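Local coordinates for protein ATP-dependent DNA helicase (Mycobacterium smegmatis, PDB 5V9X) that unwinds RNA:DNA hybrids as an ATP-dependent helicase that tracks in the 3'-to-5' direction along single-stranded DNA, at residues P680-E688 / R698-G706; H710-L721 / K730-V740. All blocks are in the same frame, centred on the assembly; numbering follows the deposited sequence.

Interaction 1: P680-E688 / R698-G706; sequences PSDTTFVVE and RVILHSPYG
The carbonyl oxygen of Val686 is gripped twice by one residue, His702. His702 N donates to Val686 O at 2.7 Å, and ring atom ND1 adds a weak second bond to the same oxygen. His702 CG stands anti to the carbonyl carbon, beside the backbone N (chi1 -71°), which, with the ring turned at chi2, brings its ND1 edge to Val686 O. Beyond it, CE1 of the imidazole merely approaches Glu688 OE1, carboxylate and ring planes being 13° apart; the carboxylate has its hydrogen bonds with other partners, OE1 with Ser864 OG and OE2 with Thr860 OG1. Pro680 CG packs against His702 CB. These strands, 684-691 and 697-702, form an antiparallel beta hairpin in the mixed sheet of the DEAD/H-associated region, and the hydrogen-bonded pair Glu688-Ile700 continues the pairing with two backbone bonds. Val687 and Leu701 lie on the other face of the sheet from His702, where Val687 CG2 meets Leu701 CD1 and Val687 CG1 also meets Val699 CG1. At the other end Ser703 CB sits over the centre of the Phe685 ring, 3.7 Å from its centroid. The Phe685 and Tyr705 rings meet rim to rim with planes at 68°. Tyr705 OH then donates to Asp682 O at 2.7 Å, in the carbonyl plane and on a lone pair, tying the phenol to the turn before the first strand.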
loop_
_atom_site.group_PDB
_atom_site.type_symbol
_atom_site.label_atom_id
_atom_site.label_comp_id
_atom_site.label_asym_id
_atom_site.label_seq_id
_atom_site.Cartn_x
_atom_site.Cartn_y
_atom_site.Cartn_z
ATOM N N PRO A 680 -3.487 -15.053 24.326
ATOM C CA PRO A 680 -3.275 -15.588 22.976
ATOM C C PRO A 680 -1.881 -15.257 22.469
ATOM O O PRO A 680 -1.300 -14.225 22.811
ATOM C CB PRO A 680 -4.354 -14.885 22.143
ATOM C CG PRO A 680 -5.363 -14.421 23.141
ATOM C CD PRO A 680 -4.624 -14.123 24.390
ATOM N N SER A 681 -1.344 -16.150 21.642
ATOM C CA SER A 681 0.014 -16.000 21.144
ATOM C C SER A 681 0.160 -16.814 19.866
ATOM O O SER A 681 -0.799 -17.415 19.372
ATOM C CB SER A 681 1.039 -16.435 22.194
ATOM O OG SER A 681 1.030 -17.843 22.353
ATOM N N ASP A 682 1.386 -16.832 19.336
ATOM C CA ASP A 682 1.686 -17.616 18.145
ATOM C C ASP A 682 1.591 -19.115 18.398
ATOM O O ASP A 682 1.502 -19.887 17.437
ATOM C CB ASP A 682 3.084 -17.268 17.632
ATOM C CG ASP A 682 4.156 -17.463 18.688
ATOM O OD1 ASP A 682 3.835 -17.353 19.890
ATOM O OD2 ASP A 682 5.319 -17.728 18.320
ATOM N N THR A 683 1.612 -19.543 19.661
ATOM C CA THR A 683 1.557 -20.958 19.994
ATOM C C THR A 683 0.264 -21.379 20.676
ATOM O O THR A 683 -0.020 -22.580 20.725
ATOM C CB THR A 683 2.737 -21.341 20.901
ATOM O OG1 THR A 683 2.601 -20.690 22.171
ATOM C CG2 THR A 683 4.052 -20.927 20.264
ATOM N N THR A 684 -0.518 -20.439 21.207
ATOM C CA THR A 684 -1.742 -20.769 21.931
ATOM C C THR A 684 -2.866 -19.854 21.466
ATOM O O THR A 684 -2.780 -18.633 21.628
ATOM C CB THR A 684 -1.555 -20.633 23.450
ATOM O OG1 THR A 684 -1.546 -19.246 23.811
ATOM C CG2 THR A 684 -0.248 -21.265 23.904
ATOM N N PHE A 685 -3.911 -20.443 20.889
ATOM C CA PHE A 685 -5.155 -19.733 20.635
ATOM C C PHE A 685 -6.071 -19.887 21.842
ATOM O O PHE A 685 -6.009 -20.884 22.566
ATOM C CB PHE A 685 -5.867 -20.268 19.387
ATOM C CG PHE A 685 -5.121 -20.042 18.098
ATOM C CD1 PHE A 685 -4.010 -19.216 18.044
ATOM C CD2 PHE A 685 -5.549 -20.653 16.928
ATOM C CE1 PHE A 685 -3.337 -19.016 16.852
ATOM C CE2 PHE A 685 -4.883 -20.455 15.736
ATOM C CZ PHE A 685 -3.776 -19.636 15.696
ATOM N N VAL A 686 -6.929 -18.894 22.054
ATOM C CA VAL A 686 -7.887 -18.913 23.155
ATOM C C VAL A 686 -9.289 -18.782 22.578
ATOM O O VAL A 686 -9.584 -17.818 21.858
ATOM C CB VAL A 686 -7.615 -17.800 24.177
ATOM C CG1 VAL A 686 -8.744 -17.743 25.197
ATOM C CG2 VAL A 686 -6.282 -18.033 24.868
ATOM N N VAL A 687 -10.149 -19.742 22.898
ATOM C CA VAL A 687 -11.561 -19.684 22.548
ATOM C C VAL A 687 -12.319 -19.244 23.793
ATOM O O VAL A 687 -12.356 -19.961 24.800
ATOM C CB VAL A 687 -12.069 -21.031 22.019
ATOM C CG1 VAL A 687 -13.571 -20.989 21.831
ATOM C CG2 VAL A 687 -11.374 -21.366 20.707
ATOM N N GLU A 688 -12.919 -18.059 23.729
ATOM C CA GLU A 688 -13.583 -17.441 24.868
ATOM C C GLU A 688 -15.083 -17.419 24.624
ATOM O O GLU A 688 -15.532 -17.059 23.532
ATOM C CB GLU A 688 -13.056 -16.024 25.096
ATOM C CG GLU A 688 -13.785 -15.255 26.177
ATOM C CD GLU A 688 -13.123 -13.930 26.480
ATOM O OE1 GLU A 688 -12.056 -13.649 25.894
ATOM O OE2 GLU A 688 -13.668 -13.170 27.306
ATOM N N ARG A 698 -21.852 -16.058 22.849
ATOM C CA ARG A 698 -20.845 -15.427 22.004
ATOM C C ARG A 698 -19.529 -16.162 22.193
ATOM O O ARG A 698 -18.974 -16.169 23.296
ATOM C CB ARG A 698 -20.689 -13.940 22.330
ATOM C CG ARG A 698 -21.390 -13.034 21.336
ATOM C CD ARG A 698 -21.188 -11.564 21.659
ATOM N NE ARG A 698 -21.766 -10.710 20.626
ATOM C CZ ARG A 698 -23.061 -10.434 20.523
ATOM N NH1 ARG A 698 -23.922 -10.947 21.392
ATOM N NH2 ARG A 698 -23.500 -9.648 19.550
ATOM N N VAL A 699 -19.038 -16.777 21.122
ATOM C CA VAL A 699 -17.812 -17.566 21.146
ATOM C C VAL A 699 -16.775 -16.847 20.294
ATOM O O VAL A 699 -16.970 -16.668 19.086
ATOM C CB VAL A 699 -18.050 -18.996 20.642
ATOM C CG1 VAL A 699 -16.806 -19.839 20.841
ATOM C CG2 VAL A 699 -19.241 -19.616 21.356
ATOM N N ILE A 700 -15.674 -16.445 20.920
ATOM C CA ILE A 700 -14.635 -15.652 20.275
ATOM C C ILE A 700 -13.373 -16.492 20.165
ATOM O O ILE A 700 -12.913 -17.067 21.159
ATOM C CB ILE A 700 -14.358 -14.353 21.053
ATOM C CG1 ILE A 700 -15.598 -13.458 21.052
ATOM C CG2 ILE A 700 -13.170 -13.622 20.459
ATOM C CD1 ILE A 700 -15.453 -12.218 21.901
ATOM N N LEU A 701 -12.817 -16.569 18.958
ATOM C CA LEU A 701 -11.516 -17.185 18.741
ATOM C C LEU A 701 -10.454 -16.097 18.799
ATOM O O LEU A 701 -10.542 -15.104 18.074
ATOM C CB LEU A 701 -11.459 -17.913 17.398
ATOM C CG LEU A 701 -10.066 -18.371 16.953
ATOM C CD1 LEU A 701 -9.448 -19.322 17.972
ATOM C CD2 LEU A 701 -10.119 -19.013 15.575
ATOM N N HIS A 702 -9.467 -16.276 19.668
ATOM C CA HIS A 702 -8.370 -15.330 19.804
ATOM C C HIS A 702 -7.141 -15.872 19.085
ATOM O O HIS A 702 -6.691 -16.986 19.369
ATOM C CB HIS A 702 -8.051 -15.074 21.275
ATOM C CG HIS A 702 -9.086 -14.269 21.999
ATOM N ND1 HIS A 702 -10.320 -14.778 22.341
ATOM C CD2 HIS A 702 -9.064 -12.997 22.461
ATOM C CE1 HIS A 702 -11.015 -13.854 22.978
ATOM N NE2 HIS A 702 -10.277 -12.762 23.063
ATOM N N SER A 703 -6.603 -15.077 18.161
ATOM C CA SER A 703 -5.459 -15.450 17.337
ATOM C C SER A 703 -4.913 -14.204 16.657
ATOM O O SER A 703 -5.690 -13.402 16.127
ATOM C CB SER A 703 -5.855 -16.494 16.291
ATOM O OG SER A 703 -4.977 -16.462 15.178
ATOM N N PRO A 704 -3.597 -14.000 16.647
ATOM C CA PRO A 704 -3.027 -12.789 16.048
ATOM C C PRO A 704 -2.704 -12.887 14.565
ATOM O O PRO A 704 -2.192 -11.911 14.008
ATOM C CB PRO A 704 -1.739 -12.613 16.861
ATOM C CG PRO A 704 -1.299 -14.015 17.116
ATOM C CD PRO A 704 -2.561 -14.835 17.282
ATOM N N TYR A 705 -3.020 -14.007 13.909
ATOM C CA TYR A 705 -2.458 -14.323 12.599
ATOM C C TYR A 705 -3.083 -13.542 11.448
ATOM O O TYR A 705 -2.949 -13.944 10.288
ATOM C CB TYR A 705 -2.581 -15.825 12.332
ATOM C CG TYR A 705 -1.521 -16.636 13.033
ATOM C CD1 TYR A 705 -0.258 -16.783 12.478
ATOM C CD2 TYR A 705 -1.778 -17.248 14.252
ATOM C CE1 TYR A 705 0.720 -17.523 13.114
ATOM C CE2 TYR A 705 -0.806 -17.989 14.895
ATOM C CZ TYR A 705 0.440 -18.122 14.322
ATOM O OH TYR A 705 1.412 -18.858 14.957
ATOM N N GLY A 706 -3.753 -12.435 11.740
ATOM C CA GLY A 706 -4.154 -11.498 10.711
ATOM C C GLY A 706 -5.423 -11.905 9.982
ATOM O O GLY A 706 -5.883 -13.046 10.044
#

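Interaction 2: H710-L721 / K730-V740; sequences HGPLALAVGRRL and KPTASDDGIIV
The imidazole of His710 meets the Ser734-Gly737 type I beta turn with its edge, at the start of a helix that packs on a beta hairpin. Helix 707-725 lies along the hairpin of strands 732-734 and 737-742, at 30° to segment 737-740 and nearly antiparallel to 732-734. With CG beside its backbone N (chi1 -60°), the histidine points ND1 at Ser734 O, which accepts at 2.8 Å in the ring plane; NE2 is hydrogen-bonded to Ser703 OG, so both ring nitrogens have partners and the ring's rotation is fixed. CE1 comes within 3.0 Å of Asp735 O, also near the ring plane. One helical turn on, Ala714 CB faces Pro731 CG and Ala733 CB, while Pro731 CD reaches the CA of Gly718. Ile738 has CG1 anti to its carbonyl carbon and is extended beyond it, which carries CD1 to within 3.7 Å of Leu713 CG, where the two side chains cross at a slant. Val717 CG1 packs more loosely against Pro731 CG and Val740 CG2. Further along the helix, Leu721 and Val740 reach toward each other tip to tip, with Leu721 CD2 3.7 Å from Val740 CG1.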
loop_
_atom_site.group_PDB
_atom_site.type_symbol
_atom_site.label_atom_id
_atom_site.label_comp_id
_atom_site.label_asym_id
_atom_site.label_seq_id
_atom_site.Cartn_x
_atom_site.Cartn_y
_atom_site.Cartn_z
ATOM N N HIS A 710 -7.941 -15.287 8.902
ATOM C CA HIS A 710 -9.238 -15.309 9.567
ATOM C C HIS A 710 -10.402 -15.082 8.612
ATOM O O HIS A 710 -11.526 -15.492 8.920
ATOM C CB HIS A 710 -9.263 -14.258 10.675
ATOM C CG HIS A 710 -8.213 -14.467 11.718
ATOM N ND1 HIS A 710 -7.763 -13.456 12.538
ATOM C CD2 HIS A 710 -7.522 -15.576 12.072
ATOM C CE1 HIS A 710 -6.839 -13.933 13.353
ATOM N NE2 HIS A 710 -6.675 -15.218 13.092
ATOM N N GLY A 711 -10.163 -14.435 7.475
ATOM C CA GLY A 711 -11.165 -14.301 6.444
ATOM C C GLY A 711 -11.659 -15.645 5.948
ATOM O O GLY A 711 -12.838 -15.983 6.089
ATOM N N PRO A 712 -10.763 -16.447 5.361
ATOM C CA PRO A 712 -11.187 -17.771 4.882
ATOM C C PRO A 712 -11.591 -18.710 6.001
ATOM O O PRO A 712 -12.433 -19.590 5.781
ATOM C CB PRO A 712 -9.950 -18.285 4.135
ATOM C CG PRO A 712 -8.809 -17.587 4.794
ATOM C CD PRO A 712 -9.329 -16.211 5.110
ATOM N N LEU A 713 -11.011 -18.562 7.195
ATOM C CA LEU A 713 -11.421 -19.404 8.313
ATOM C C LEU A 713 -12.865 -19.134 8.711
ATOM O O LEU A 713 -13.583 -20.065 9.094
ATOM C CB LEU A 713 -10.486 -19.198 9.506
ATOM C CG LEU A 713 -10.781 -20.053 10.741
ATOM C CD1 LEU A 713 -10.865 -21.524 10.369
ATOM C CD2 LEU A 713 -9.730 -19.832 11.816
ATOM N N ALA A 714 -13.312 -17.878 8.614
ATOM C CA ALA A 714 -14.710 -17.572 8.887
ATOM C C ALA A 714 -15.635 -18.211 7.859
ATOM O O ALA A 714 -16.750 -18.621 8.202
ATOM C CB ALA A 714 -14.919 -16.058 8.930
ATOM N N LEU A 715 -15.197 -18.298 6.599
ATOM C CA LEU A 715 -15.976 -19.010 5.590
ATOM C C LEU A 715 -16.199 -20.460 5.991
ATOM O O LEU A 715 -17.311 -20.984 5.864
ATOM C CB LEU A 715 -15.271 -18.945 4.234
ATOM C CG LEU A 715 -15.110 -17.587 3.555
ATOM C CD1 LEU A 715 -14.247 -17.725 2.313
ATOM C CD2 LEU A 715 -16.468 -17.010 3.202
ATOM N N ALA A 716 -15.148 -21.125 6.474
ATOM C CA ALA A 716 -15.266 -22.525 6.864
ATOM C C ALA A 716 -16.175 -22.682 8.076
ATOM O O ALA A 716 -17.035 -23.569 8.108
ATOM C CB ALA A 716 -13.881 -23.105 7.147
ATOM N N VAL A 717 -15.994 -21.826 9.086
ATOM C CA VAL A 717 -16.859 -21.859 10.262
ATOM C C VAL A 717 -18.306 -21.594 9.867
ATOM O O VAL A 717 -19.233 -22.237 10.377
ATOM C CB VAL A 717 -16.365 -20.846 11.313
ATOM C CG1 VAL A 717 -17.337 -20.761 12.477
ATOM C CG2 VAL A 717 -14.973 -21.222 11.803
ATOM N N GLY A 718 -18.522 -20.647 8.952
ATOM C CA GLY A 718 -19.876 -20.350 8.513
ATOM C C GLY A 718 -20.553 -21.545 7.876
ATOM O O GLY A 718 -21.704 -21.860 8.184
ATOM N N ARG A 719 -19.840 -22.231 6.976
ATOM C CA ARG A 719 -20.384 -23.429 6.341
ATOM C C ARG A 719 -20.820 -24.450 7.381
ATOM O O ARG A 719 -21.931 -24.987 7.316
ATOM C CB ARG A 719 -19.346 -24.039 5.398
ATOM C CG ARG A 719 -19.833 -25.273 4.654
ATOM C CD ARG A 719 -18.686 -26.003 3.980
ATOM N NE ARG A 719 -19.159 -26.949 2.975
ATOM C CZ ARG A 719 -19.095 -26.738 1.663
ATOM N NH1 ARG A 719 -18.568 -25.613 1.197
ATOM N NH2 ARG A 719 -19.551 -27.652 0.818
ATOM N N ARG A 720 -19.954 -24.724 8.358
ATOM C CA ARG A 720 -20.294 -25.676 9.409
ATOM C C ARG A 720 -21.444 -25.175 10.270
ATOM O O ARG A 720 -22.324 -25.953 10.655
ATOM C CB ARG A 720 -19.074 -25.942 10.284
ATOM C CG ARG A 720 -18.445 -27.292 10.085
ATOM C CD ARG A 720 -17.530 -27.571 11.244
ATOM N NE ARG A 720 -16.434 -28.451 10.877
ATOM C CZ ARG A 720 -15.266 -28.465 11.505
ATOM N NH1 ARG A 720 -14.309 -29.297 11.118
ATOM N NH2 ARG A 720 -15.054 -27.636 12.517
ATOM N N LEU A 721 -21.442 -23.880 10.594
ATOM C CA LEU A 721 -22.445 -23.331 11.499
ATOM C C LEU A 721 -23.854 -23.547 10.956
ATOM O O LEU A 721 -24.755 -23.974 11.686
ATOM C CB LEU A 721 -22.169 -21.845 11.730
ATOM C CG LEU A 721 -22.289 -21.313 13.158
ATOM C CD1 LEU A 721 -21.637 -22.263 14.148
ATOM C CD2 LEU A 721 -21.648 -19.940 13.243
ATOM N N LYS A 730 -23.431 -15.097 9.655
ATOM C CA LYS A 730 -22.044 -15.279 9.246
ATOM C C LYS A 730 -21.108 -14.638 10.266
ATOM O O LYS A 730 -21.337 -13.495 10.676
ATOM C CB LYS A 730 -21.815 -14.683 7.859
ATOM C CG LYS A 730 -21.040 -15.605 6.930
ATOM C CD LYS A 730 -21.394 -15.368 5.469
ATOM C CE LYS A 730 -20.701 -16.388 4.575
ATOM N NZ LYS A 730 -21.032 -16.206 3.135
ATOM N N PRO A 731 -20.056 -15.332 10.691
ATOM C CA PRO A 731 -19.204 -14.800 11.760
ATOM C C PRO A 731 -18.375 -13.613 11.298
ATOM O O PRO A 731 -17.947 -13.531 10.143
ATOM C CB PRO A 731 -18.310 -15.991 12.123
ATOM C CG PRO A 731 -18.257 -16.807 10.873
ATOM C CD PRO A 731 -19.604 -16.654 10.224
ATOM N N THR A 732 -18.151 -12.686 12.226
ATOM C CA THR A 732 -17.342 -11.502 11.966
ATOM C C THR A 732 -15.871 -11.836 12.183
ATOM O O THR A 732 -15.505 -12.418 13.209
ATOM C CB THR A 732 -17.765 -10.345 12.873
ATOM O OG1 THR A 732 -19.173 -10.111 12.735
ATOM C CG2 THR A 732 -17.011 -9.076 12.505
ATOM N N ALA A 733 -15.036 -11.467 11.215
ATOM C CA ALA A 733 -13.614 -11.772 11.239
ATOM C C ALA A 733 -12.803 -10.484 11.238
ATOM O O ALA A 733 -13.187 -9.495 10.605
ATOM C CB ALA A 733 -13.216 -12.641 10.043
ATOM N N SER A 734 -11.679 -10.504 11.950
ATOM C CA SER A 734 -10.803 -9.344 12.052
ATOM C C SER A 734 -9.360 -9.835 12.110
ATOM O O SER A 734 -9.086 -11.032 11.980
ATOM C CB SER A 734 -11.169 -8.488 13.271
ATOM O OG SER A 734 -11.023 -9.225 14.471
ATOM N N ASP A 735 -8.427 -8.898 12.301
ATOM C CA ASP A 735 -7.017 -9.263 12.399
ATOM C C ASP A 735 -6.751 -10.149 13.612
ATOM O O ASP A 735 -5.908 -11.052 13.557
ATOM C CB ASP A 735 -6.143 -8.006 12.468
ATOM C CG ASP A 735 -5.861 -7.406 11.102
ATOM O OD1 ASP A 735 -5.810 -8.167 10.115
ATOM O OD2 ASP A 735 -5.680 -6.172 11.018
ATOM N N ASP A 736 -7.456 -9.907 14.717
ATOM C CA ASP A 736 -7.138 -10.540 15.991
ATOM C C ASP A 736 -8.204 -11.533 16.447
ATOM O O ASP A 736 -8.388 -11.737 17.650
ATOM C CB ASP A 736 -6.905 -9.483 17.069
ATOM C CG ASP A 736 -5.595 -8.745 16.880
ATOM O OD1 ASP A 736 -5.046 -8.793 15.760
ATOM O OD2 ASP A 736 -5.106 -8.129 17.852
ATOM N N GLY A 737 -8.906 -12.162 15.512
ATOM C CA GLY A 737 -9.760 -13.274 15.860
ATOM C C GLY A 737 -11.035 -13.291 15.047
ATOM O O GLY A 737 -11.178 -12.584 14.050
ATOM N N ILE A 738 -11.970 -14.131 15.495
ATOM C CA ILE A 738 -13.254 -14.345 14.837
ATOM C C ILE A 738 -14.344 -14.333 15.899
ATOM O O ILE A 738 -14.202 -14.972 16.949
ATOM C CB ILE A 738 -13.276 -15.672 14.050
ATOM C CG1 ILE A 738 -12.293 -15.623 12.877
ATOM C CG2 ILE A 738 -14.683 -15.997 13.562
ATOM C CD1 ILE A 738 -12.196 -16.923 12.111
ATOM N N ILE A 739 -15.431 -13.613 15.629
ATOM C CA ILE A 739 -16.551 -13.481 16.556
ATOM C C ILE A 739 -17.722 -14.300 16.030
ATOM O O ILE A 739 -18.140 -14.130 14.879
ATOM C CB ILE A 739 -16.959 -12.009 16.743
ATOM C CG1 ILE A 739 -15.758 -11.167 17.174
ATOM C CG2 ILE A 739 -18.082 -11.895 17.765
ATOM C CD1 ILE A 739 -16.058 -9.685 17.266
ATOM N N VAL A 740 -18.254 -15.177 16.878
ATOM C CA VAL A 740 -19.427 -15.985 16.568
ATOM C C VAL A 740 -20.502 -15.686 17.605
ATOM O O VAL A 740 -20.199 -15.499 18.788
ATOM C CB VAL A 740 -19.088 -17.492 16.543
ATOM C CG1 VAL A 740 -20.331 -18.327 16.274
ATOM C CG2 VAL A 740 -18.021 -17.780 15.499
#

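Overall arrangement
The principle at work is a sheet extended by successive hairpins: two of them, joined by a helix that packs on the second, give four strands, and strand 854-859 adds the fifth, parallel to 684-691. Interaction 1 closes before interaction 2 opens, and their centres lie 12 Å apart. Strand 697-702 leads through a short loop into helix 707-725, and strand 737-742 then returns beside strand 697-702, with probable backbone hydrogen bonds from Val699 N to Val740 O and from Leu701 N to Ile738 O. Both contacts thus belong to one mixed sheet within the DEAD/H-associated range. Their nearest atoms are about 10 and 7 Å from the bound nucleic acid, near it but not touching.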